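Local coordinates for protein alcohol dehydrogenase (Escherichia coli, PDB 5VM2) that is of undefined substrate specificity but probably works as a zinc-containing, NAD(H)- or NADP(H)-dependent dehydrogenase that oxidises alcohol groups, at residues G84-I89 / Y137-N142. Sequence-based numbering, arbitrary orientation.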
loop_
_atom_site.group_PDB
_atom_site.type_symbol
_atom_site.label_atom_id
_atom_site.label_comp_id
_atom_site.label_asym_id
_atom_site.label_seq_id
_atom_site.Cartn_x
_atom_site.Cartn_y
_atom_site.Cartn_z
ATOM N N GLY A 84 0.874 -9.845 -24.483
ATOM C CA GLY A 84 0.095 -8.671 -24.815
ATOM C C GLY A 84 -0.920 -8.285 -23.768
ATOM O O GLY A 84 -1.463 -7.175 -23.835
ATOM N N ASP A 85 -1.191 -9.159 -22.806
ATOM C CA ASP A 85 -2.082 -8.830 -21.706
ATOM C C ASP A 85 -1.434 -7.783 -20.817
ATOM O O ASP A 85 -0.261 -7.910 -20.450
ATOM C CB ASP A 85 -2.391 -10.081 -20.881
ATOM C CG ASP A 85 -3.198 -11.101 -21.643
ATOM O OD1 ASP A 85 -3.776 -10.733 -22.685
ATOM O OD2 ASP A 85 -3.273 -12.268 -21.197
ATOM N N ARG A 86 -2.192 -6.749 -20.471
ATOM C CA ARG A 86 -1.767 -5.792 -19.463
ATOM C C ARG A 86 -2.232 -6.295 -18.105
ATOM O O ARG A 86 -3.407 -6.637 -17.931
ATOM C CB ARG A 86 -2.332 -4.402 -19.756
ATOM C CG ARG A 86 -1.997 -3.899 -21.153
ATOM C CD ARG A 86 -2.629 -2.538 -21.440
ATOM N NE ARG A 86 -4.074 -2.557 -21.229
ATOM C CZ ARG A 86 -4.682 -2.026 -20.171
ATOM N NH1 ARG A 86 -3.972 -1.424 -19.227
ATOM N NH2 ARG A 86 -6.001 -2.097 -20.056
ATOM N N VAL A 87 -1.303 -6.360 -17.153
ATOM C CA VAL A 87 -1.553 -6.988 -15.864
ATOM C C VAL A 87 -0.896 -6.174 -14.758
ATOM O O VAL A 87 -0.011 -5.351 -14.999
ATOM C CB VAL A 87 -1.018 -8.442 -15.812
ATOM C CG1 VAL A 87 -1.715 -9.326 -16.839
ATOM C CG2 VAL A 87 0.489 -8.452 -16.026
ATOM N N ASN A 88 -1.337 -6.417 -13.531
ATOM C CA ASN A 88 -0.565 -6.047 -12.355
ATOM C C ASN A 88 -0.222 -7.320 -11.586
ATOM O O ASN A 88 -0.667 -8.418 -11.931
ATOM C CB ASN A 88 -1.304 -5.018 -11.485
ATOM C CG ASN A 88 -2.592 -5.548 -10.864
ATOM O OD1 ASN A 88 -2.848 -6.750 -10.825
ATOM N ND2 ASN A 88 -3.405 -4.630 -10.351
ATOM N N ILE A 89 0.585 -7.175 -10.543
ATOM C CA ILE A 89 1.011 -8.315 -9.749
ATOM C C ILE A 89 0.720 -8.031 -8.283
ATOM O O ILE A 89 0.869 -6.896 -7.810
ATOM C CB ILE A 89 2.503 -8.646 -9.967
ATOM C CG1 ILE A 89 3.398 -7.516 -9.471
ATOM C CG2 ILE A 89 2.789 -8.957 -11.442
ATOM C CD1 ILE A 89 4.776 -7.990 -9.089
ATOM N N TYR A 137 -2.826 -10.392 -12.221
ATOM C CA TYR A 137 -4.221 -10.053 -12.477
ATOM C C TYR A 137 -4.318 -9.181 -13.718
ATOM O O TYR A 137 -3.617 -8.173 -13.828
ATOM C CB TYR A 137 -4.847 -9.330 -11.274
ATOM C CG TYR A 137 -4.736 -10.110 -9.980
ATOM C CD1 TYR A 137 -3.572 -10.067 -9.219
ATOM C CD2 TYR A 137 -5.785 -10.904 -9.529
ATOM C CE1 TYR A 137 -3.457 -10.787 -8.047
ATOM C CE2 TYR A 137 -5.679 -11.626 -8.350
ATOM C CZ TYR A 137 -4.511 -11.563 -7.616
ATOM O OH TYR A 137 -4.392 -12.277 -6.444
ATOM N N LYS A 138 -5.192 -9.566 -14.642
ATOM C CA LYS A 138 -5.362 -8.779 -15.849
ATOM C C LYS A 138 -6.097 -7.483 -15.528
ATOM O O LYS A 138 -7.050 -7.466 -14.744
ATOM C CB LYS A 138 -6.134 -9.579 -16.894
ATOM C CG LYS A 138 -6.886 -8.737 -17.893
ATOM C CD LYS A 138 -5.943 -8.289 -18.988
ATOM C CE LYS A 138 -6.639 -8.074 -20.313
ATOM N NZ LYS A 138 -5.624 -7.712 -21.306
ATOM N N LEU A 139 -5.643 -6.409 -16.127
ATOM C CA LEU A 139 -6.311 -5.134 -15.920
ATOM C C LEU A 139 -7.492 -4.997 -16.878
ATOM O O LEU A 139 -7.398 -5.399 -18.042
ATOM C CB LEU A 139 -5.338 -3.980 -16.138
ATOM C CG LEU A 139 -4.057 -4.033 -15.310
ATOM C CD1 LEU A 139 -3.084 -2.958 -15.765
ATOM C CD2 LEU A 139 -4.381 -3.886 -13.830
ATOM N N PRO A 140 -8.614 -4.444 -16.415
ATOM C CA PRO A 140 -9.694 -4.091 -17.341
ATOM C C PRO A 140 -9.182 -3.147 -18.418
ATOM O O PRO A 140 -8.190 -2.436 -18.242
ATOM C CB PRO A 140 -10.730 -3.408 -16.441
ATOM C CG PRO A 140 -10.449 -3.949 -15.062
ATOM C CD PRO A 140 -8.963 -4.166 -15.013
ATOM N N ASP A 141 -9.878 -3.153 -19.554
ATOM C CA ASP A 141 -9.453 -2.323 -20.676
ATOM C C ASP A 141 -9.422 -0.842 -20.308
ATOM O O ASP A 141 -8.585 -0.096 -20.827
ATOM C CB ASP A 141 -10.367 -2.560 -21.875
ATOM C CG ASP A 141 -10.145 -3.919 -22.515
ATOM O OD1 ASP A 141 -9.217 -4.641 -22.083
ATOM O OD2 ASP A 141 -10.895 -4.267 -23.448
ATOM N N ASN A 142 -10.303 -0.403 -19.413
ATOM C CA ASN A 142 -10.385 1.001 -19.031
ATOM C C ASN A 142 -9.461 1.357 -17.870
ATOM O O ASN A 142 -9.614 2.432 -17.281
ATOM C CB ASN A 142 -11.833 1.372 -18.688
ATOM C CG ASN A 142 -12.253 0.922 -17.293
ATOM O OD1 ASN A 142 -11.712 -0.036 -16.736
ATOM N ND2 ASN A 142 -13.227 1.621 -16.725
HETATM O O HOH W 1 -7.132 -4.724 -20.823
#
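Strand 86-89 and the end of strand 136-138 run antiparallel, with Asn-88 and Tyr-137 as the hydrogen-bonded pair and Val-87 and Lys-138 as the next, non-hydrogen-bonded one, their CA atoms 4.2 Å apart. Asn-88 N gives to Tyr-137 O and Tyr-137 N returns a bond to Asn-88 O; two residues along, Leu-139 N makes a hydrogen bond to Arg-86 O at 2.9 Å and almost straight (176°), carrying the pairing past the last strand residue.

The side chains show how contacts continue a short ladder beyond its last backbone pair. Asn-88 and Tyr-137 share one face: the amide of Asn-88, its CG set between the backbone N and the carbonyl carbon (chi1 65°), lays OD1 against Tyr-137 CB at 3.3 Å, while ND2 passes Leu-139 CD2 and bonds to Gly-148 O. Tyr-137 extends its hydroxyl to Glu-90. On the Val-87 face, the aliphatic chain of Lys-138 crosses the backbone of Arg-86, CD lying 3.2 Å from Arg-86 O, and a bend at chi2 (82°) helps bring NZ to a long, 3.8 Å salt bridge with Asp-85 OD1, an oxygen shared with Lys-82.

The guanidinium of Arg-86 reaches the loop after strand 136-138. Its NH2 makes a weak bond to Pro-140 O at the guanidinium edge, whereas NH1 passes Leu-139 CD1 and bonds to Met-143 O. A water lies between this loop and the side chains of Arg-86 and Lys-138, donating to Leu-139 O and accepting weakly from Arg-86 NH2 and Lys-138 NZ.

Strand 86-89 also pairs antiparallel with 67-74 on its other side, and helices 145-163 and 297-305 pack nearby, so 136-138 is an edge strand of the sheet in the GroES-like domain found in zinc-containing alcohol dehydrogenases.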